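Long-range contacts in D-methionine-binding lipoprotein MetQ (Escherichia coli, PDB 4YAH), which binds methionine and serves as the substrate-binding component of an ATP-driven D-methionine permease: residues G153-K158 / L168-N173; H32-V37 / D80-A85. All coordinates share one frame; numbering follows the deposited sequence.

Contact 1 of 2, residues G153-K158 / L168-N173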
loop_
_atom_site.group_PDB
_atom_site.type_symbol
_atom_site.label_atom_id
_atom_site.label_comp_id
_atom_site.label_asym_id
_atom_site.label_seq_id
_atom_site.Cartn_x
_atom_site.Cartn_y
_atom_site.Cartn_z
ATOM N N GLY A 153 -13.382 8.964 -14.679
ATOM C CA GLY A 153 -14.166 10.065 -15.234
ATOM C C GLY A 153 -14.991 10.904 -14.267
ATOM O O GLY A 153 -15.824 11.716 -14.692
ATOM N N LEU A 154 -14.773 10.725 -12.968
ATOM C CA LEU A 154 -15.548 11.450 -11.977
ATOM C C LEU A 154 -15.059 12.885 -11.821
ATOM O O LEU A 154 -15.849 13.790 -11.548
ATOM C CB LEU A 154 -15.501 10.728 -10.640
ATOM C CG LEU A 154 -16.269 9.406 -10.599
ATOM C CD1 LEU A 154 -15.980 8.661 -9.322
ATOM C CD2 LEU A 154 -17.764 9.646 -10.702
ATOM N N ILE A 155 -13.764 13.093 -12.021
ATOM C CA ILE A 155 -13.167 14.412 -11.883
ATOM C C ILE A 155 -12.143 14.626 -12.986
ATOM O O ILE A 155 -11.708 13.676 -13.648
ATOM C CB ILE A 155 -12.463 14.599 -10.517
ATOM C CG1 ILE A 155 -11.320 13.589 -10.372
ATOM C CG2 ILE A 155 -13.449 14.464 -9.388
ATOM C CD1 ILE A 155 -10.550 13.696 -9.056
ATOM N N LYS A 156 -11.743 15.876 -13.172
ATOM C CA LYS A 156 -10.601 16.185 -14.011
ATOM C C LYS A 156 -9.634 17.036 -13.216
ATOM O O LYS A 156 -10.043 17.925 -12.462
ATOM C CB LYS A 156 -11.023 16.900 -15.301
ATOM C CG LYS A 156 -9.859 17.121 -16.270
ATOM C CD LYS A 156 -10.330 17.674 -17.608
ATOM C CE LYS A 156 -9.237 18.496 -18.281
ATOM N NZ LYS A 156 -7.871 17.899 -18.131
ATOM N N LEU A 157 -8.354 16.737 -13.383
ATOM C CA LEU A 157 -7.282 17.441 -12.705
ATOM C C LEU A 157 -6.521 18.374 -13.641
ATOM O O LEU A 157 -6.474 18.161 -14.859
ATOM C CB LEU A 157 -6.294 16.455 -12.103
ATOM C CG LEU A 157 -6.871 15.419 -11.144
ATOM C CD1 LEU A 157 -5.796 14.401 -10.872
ATOM C CD2 LEU A 157 -7.350 16.089 -9.871
ATOM N N LYS A 158 -5.908 19.386 -13.041
ATOM C CA LYS A 158 -5.008 20.296 -13.747
ATOM C C LYS A 158 -3.894 19.544 -14.456
ATOM O O LYS A 158 -3.490 18.459 -14.043
ATOM C CB LYS A 158 -4.377 21.294 -12.778
ATOM C CG LYS A 158 -5.275 22.421 -12.340
ATOM C CD LYS A 158 -4.494 23.440 -11.518
ATOM C CE LYS A 158 -5.424 24.440 -10.849
ATOM N NZ LYS A 158 -4.680 25.530 -10.161
ATOM N N LEU A 168 -6.923 20.624 -4.444
ATOM C CA LEU A 168 -6.861 21.941 -5.087
ATOM C C LEU A 168 -6.684 21.873 -6.605
ATOM O O LEU A 168 -6.979 22.838 -7.309
ATOM C CB LEU A 168 -5.714 22.764 -4.507
ATOM C CG LEU A 168 -5.796 23.064 -3.015
ATOM C CD1 LEU A 168 -4.593 23.911 -2.616
ATOM C CD2 LEU A 168 -7.083 23.763 -2.659
ATOM N N ASP A 169 -6.210 20.738 -7.104
ATOM C CA ASP A 169 -5.990 20.533 -8.539
ATOM C C ASP A 169 -7.229 20.027 -9.294
ATOM O O ASP A 169 -7.165 19.777 -10.491
ATOM C CB ASP A 169 -4.846 19.551 -8.751
ATOM C CG ASP A 169 -3.507 20.109 -8.294
ATOM O OD1 ASP A 169 -3.192 21.258 -8.675
ATOM O OD2 ASP A 169 -2.774 19.408 -7.556
ATOM N N VAL A 170 -8.343 19.858 -8.593
ATOM C CA VAL A 170 -9.565 19.399 -9.231
ATOM C C VAL A 170 -10.160 20.569 -9.980
ATOM O O VAL A 170 -10.492 21.588 -9.370
ATOM C CB VAL A 170 -10.567 18.845 -8.226
ATOM C CG1 VAL A 170 -11.924 18.551 -8.907
ATOM C CG2 VAL A 170 -10.013 17.592 -7.603
ATOM N N VAL A 171 -10.304 20.416 -11.296
ATOM C CA VAL A 171 -10.824 21.501 -12.131
ATOM C C VAL A 171 -12.201 21.211 -12.717
ATOM O O VAL A 171 -12.888 22.135 -13.142
ATOM C CB VAL A 171 -9.847 21.838 -13.276
ATOM C CG1 VAL A 171 -8.584 22.427 -12.693
ATOM C CG2 VAL A 171 -9.515 20.620 -14.123
ATOM N N GLU A 172 -12.590 19.940 -12.747
ATOM C CA GLU A 172 -13.949 19.545 -13.082
ATOM C C GLU A 172 -14.422 18.523 -12.061
ATOM O O GLU A 172 -13.676 17.610 -11.678
ATOM C CB GLU A 172 -14.045 18.968 -14.492
ATOM C CG GLU A 172 -13.591 19.922 -15.593
ATOM C CD GLU A 172 -13.650 19.279 -16.960
ATOM O OE1 GLU A 172 -13.038 19.828 -17.905
ATOM O OE2 GLU A 172 -14.312 18.222 -17.083
ATOM N N ASN A 173 -15.654 18.704 -11.618
ATOM C CA ASN A 173 -16.260 17.866 -10.595
ATOM C C ASN A 173 -17.767 18.025 -10.742
ATOM O O ASN A 173 -18.426 18.647 -9.910
ATOM C CB ASN A 173 -15.758 18.282 -9.218
ATOM C CG ASN A 173 -16.354 17.453 -8.085
ATOM O OD1 ASN A 173 -16.945 16.388 -8.296
ATOM N ND2 ASN A 173 -16.186 17.948 -6.864
HETATM O O HOH W 1 -17.976 14.660 -10.095
HETATM O O HOH W 2 -3.939 24.164 -8.089
#
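Lys156 and Glu172 form a hydrogen-bonded antiparallel pair, Leu157 and Val170 the non-hydrogen-bonded pair next to it, and a classic beta bulge at Val171 and Glu172 shifts the register between them. Both bulge residues face Lys156. Lys156 O is gripped twice, by Val171 N at 2.8 Å and by Glu172 N at 3.3 Å. Glu172 O accepts from Lys156 N, and Lys158 N bonds to Asp169 O beyond the bulge.

Leu157 and Val170 put their side chains on one face of the hairpin. Leu157 CD2 touches Val170 CG2 at 3.8 Å, and Ile155 CD1 reaches the same methyl more loosely. Ile155 carries CG1 between its backbone N and carbonyl carbon (chi1 62°), which sets CD1 beside Val170 CG2. Leu147 and Leu149 of helix 139-151 touch Leu157 and Ile155.

On the other face, Lys156 and Glu172 lie across each other. The carboxylate meets the aliphatic part of the lysine, with Glu172 OE1 3.5 Å from Lys156 CD. The lysine chain bends at its last torsion, and Lys156 NZ stays 5.5 Å from Glu172 OE1. Lys158 runs extended past Val171 at about a right angle, with its CG tight against Val171 CG1 at 3.3 Å.

Water joins the two segments near both ends. One water donates to Leu154 O and Asn173 OD1, while Asn173 ND2 bonds to Leu177 O. Another accepts from Lys158 NZ at 2.6 Å and donates to Asp169 OD1. Asp169 OD2 takes a bond from Thr166 N.

The contact is a two-strand antiparallel unit, apart from the larger sheets, with an apolar face against helix 139-151 and a charged one. Backbone bonds fix its register, and the opposite charges, held apart, probably add only a diffuse attraction.

Contact 2 of 2, residues H32-V37 / D80-A85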
loop_
_atom_site.group_PDB
_atom_site.type_symbol
_atom_site.label_atom_id
_atom_site.label_comp_id
_atom_site.label_asym_id
_atom_site.label_seq_id
_atom_site.Cartn_x
_atom_site.Cartn_y
_atom_site.Cartn_z
ATOM N N HIS A 32 19.630 -13.058 13.364
ATOM C CA HIS A 32 18.296 -12.541 13.661
ATOM C C HIS A 32 18.061 -11.226 12.935
ATOM O O HIS A 32 18.944 -10.374 12.905
ATOM C CB HIS A 32 18.149 -12.335 15.164
ATOM C CG HIS A 32 16.794 -11.889 15.593
ATOM N ND1 HIS A 32 15.759 -12.772 15.821
ATOM C CD2 HIS A 32 16.307 -10.657 15.875
ATOM C CE1 HIS A 32 14.688 -12.102 16.203
ATOM N NE2 HIS A 32 14.995 -10.816 16.248
ATOM N N ILE A 33 16.873 -11.057 12.337
ATOM C CA ILE A 33 16.510 -9.790 11.725
ATOM C C ILE A 33 15.054 -9.464 12.065
ATOM O O ILE A 33 14.213 -10.341 12.057
ATOM C CB ILE A 33 16.728 -9.822 10.181
ATOM C CG1 ILE A 33 16.440 -8.463 9.551
ATOM C CG2 ILE A 33 15.889 -10.904 9.530
ATOM C CD1 ILE A 33 16.770 -8.405 8.061
ATOM N N LYS A 34 14.794 -8.208 12.400
ATOM C CA LYS A 34 13.426 -7.751 12.673
ATOM C C LYS A 34 12.896 -7.005 11.445
ATOM O O LYS A 34 13.540 -6.063 10.970
ATOM C CB LYS A 34 13.388 -6.836 13.897
ATOM C CG LYS A 34 13.732 -7.512 15.237
ATOM C CD LYS A 34 13.442 -6.576 16.380
ATOM C CE LYS A 34 13.723 -7.238 17.722
ATOM N NZ LYS A 34 13.324 -6.375 18.869
ATOM N N VAL A 35 11.730 -7.417 10.949
ATOM C CA VAL A 35 11.122 -6.786 9.774
ATOM C C VAL A 35 9.733 -6.277 10.098
ATOM O O VAL A 35 8.893 -7.036 10.566
ATOM C CB VAL A 35 11.030 -7.750 8.593
ATOM C CG1 VAL A 35 10.540 -7.020 7.348
ATOM C CG2 VAL A 35 12.390 -8.396 8.304
ATOM N N GLY A 36 9.506 -4.988 9.850
ATOM C CA GLY A 36 8.200 -4.391 10.074
ATOM C C GLY A 36 7.248 -4.610 8.916
ATOM O O GLY A 36 7.597 -4.371 7.760
ATOM N N VAL A 37 6.041 -5.065 9.241
ATOM C CA VAL A 37 4.994 -5.374 8.267
ATOM C C VAL A 37 3.654 -4.902 8.805
ATOM O O VAL A 37 3.532 -4.601 9.997
ATOM C CB VAL A 37 4.929 -6.889 7.943
ATOM C CG1 VAL A 37 6.281 -7.369 7.432
ATOM C CG2 VAL A 37 4.542 -7.706 9.155
ATOM N N ASP A 80 14.992 0.333 15.649
ATOM C CA ASP A 80 14.138 -0.616 16.374
ATOM C C ASP A 80 13.832 -1.856 15.553
ATOM O O ASP A 80 13.512 -2.910 16.101
ATOM C CB ASP A 80 12.826 0.046 16.791
ATOM C CG ASP A 80 13.013 1.094 17.877
ATOM O OD1 ASP A 80 14.029 1.035 18.596
ATOM O OD2 ASP A 80 12.145 1.977 18.015
ATOM N N ILE A 81 13.898 -1.707 14.232
ATOM C CA ILE A 81 13.794 -2.834 13.314
ATOM C C ILE A 81 14.871 -2.671 12.240
ATOM O O ILE A 81 15.418 -1.583 12.056
ATOM C CB ILE A 81 12.389 -2.930 12.677
ATOM C CG1 ILE A 81 12.037 -1.632 11.945
ATOM C CG2 ILE A 81 11.352 -3.242 13.748
ATOM C CD1 ILE A 81 10.678 -1.664 11.232
ATOM N N ASP A 82 15.180 -3.759 11.547
ATOM C CA ASP A 82 16.235 -3.785 10.535
ATOM C C ASP A 82 15.762 -3.406 9.130
ATOM O O ASP A 82 16.536 -2.894 8.305
ATOM C CB ASP A 82 16.836 -5.183 10.468
ATOM C CG ASP A 82 17.524 -5.601 11.780
ATOM O OD1 ASP A 82 16.934 -6.386 12.562
ATOM O OD2 ASP A 82 18.663 -5.142 12.023
ATOM N N ALA A 83 14.494 -3.698 8.856
ATOM C CA ALA A 83 13.922 -3.506 7.533
ATOM C C ALA A 83 12.433 -3.361 7.700
ATOM O O ALA A 83 11.893 -3.735 8.741
ATOM C CB ALA A 83 14.222 -4.677 6.623
ATOM N N ASN A 84 11.754 -2.830 6.688
ATOM C CA ASN A 84 10.312 -3.003 6.654
ATOM C C ASN A 84 9.860 -3.306 5.245
ATOM O O ASN A 84 10.619 -3.194 4.279
ATOM C CB ASN A 84 9.569 -1.785 7.243
ATOM C CG ASN A 84 9.886 -0.481 6.558
ATOM O OD1 ASN A 84 9.921 -0.382 5.321
ATOM N ND2 ASN A 84 10.058 0.566 7.369
ATOM N N ALA A 85 8.616 -3.754 5.144
ATOM C CA ALA A 85 8.092 -4.215 3.884
ATOM C C ALA A 85 6.643 -3.805 3.759
ATOM O O ALA A 85 5.742 -4.597 4.060
ATOM C CB ALA A 85 8.246 -5.724 3.769
HETATM O O HOH W 3 14.669 -3.721 18.610
#
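Asp82 fits its side chain against Ile33 and Lys34, just before strand 83-85 pairs in parallel with strand 32-37. Asp82 CB packs against Ile33 CG1 at 3.4 Å, and the two side chains lie aslant. Asp82 CG stands anti to its carbonyl carbon (chi1 -63°), which brings OD1 to Lys34 N at 2.8 Å. That bond is practically straight (179°) and uses the anti lone pair of OD1. Lys34 O accepts from Asp82 N and, weakly, from Ala83 N. An alanine in place of Asp82 would keep the CB contact but would probably leave Lys34 N without this acceptor and thin the cover over Ile33 CG1.

Gly36 is the hollow of the contact. The tip of Ile81, CD1, fills it at 3.8 Å from Gly36 N and 3.9 Å from Gly36 CA. This methyl crowds the place that a CB of residue 36 would take. Asn84 CB closes over the next part of the glycine, 3.3 Å from Gly36 O. Gly36 N bonds to Ala83 O, and Ala85 N to Gly36 O.

On the opposite face, Val35 is the bump. Val35 CG1 lies over Asn84 CA and reaches Ala83 CB and Ala85 CB, both at 4.4 Å. At the outer end, one water links Lys34 NZ to Asp80 O.

The pair lies inside the helix-flanked mixed sheet of one lobe, as in periplasmic-binding-protein folds, with strand 60-66 beside 32-38 and strand 229-234 beside 83-88. Helix 71-78 covers Ile81 and Asn84, whose ND2 bonds to Asn73 OD1. Helix 241-250 covers Ile33 and Val35.

Contact 2 is a buried pairing inside a large sheet, whereas contact 1 is a partly buried two-strand hairpin with exposed residues. They share no strand or helix. Their centres are 39 Å apart on opposite sides of the chain's centre, and their nearest atoms stay about 26 Å apart. Between the strands of contact 2 the chain runs through two helices and strand 60-66; those of contact 1 are separated by a dozen residues with no strand or longer helix. In contact 2 glycine and alanines face bulky aliphatic side chains. Contact 1 instead carries long lysines and acidic groups beside solvent. The side chain of Asn84 in contact 2 lies about 9 Å from the bound methionine.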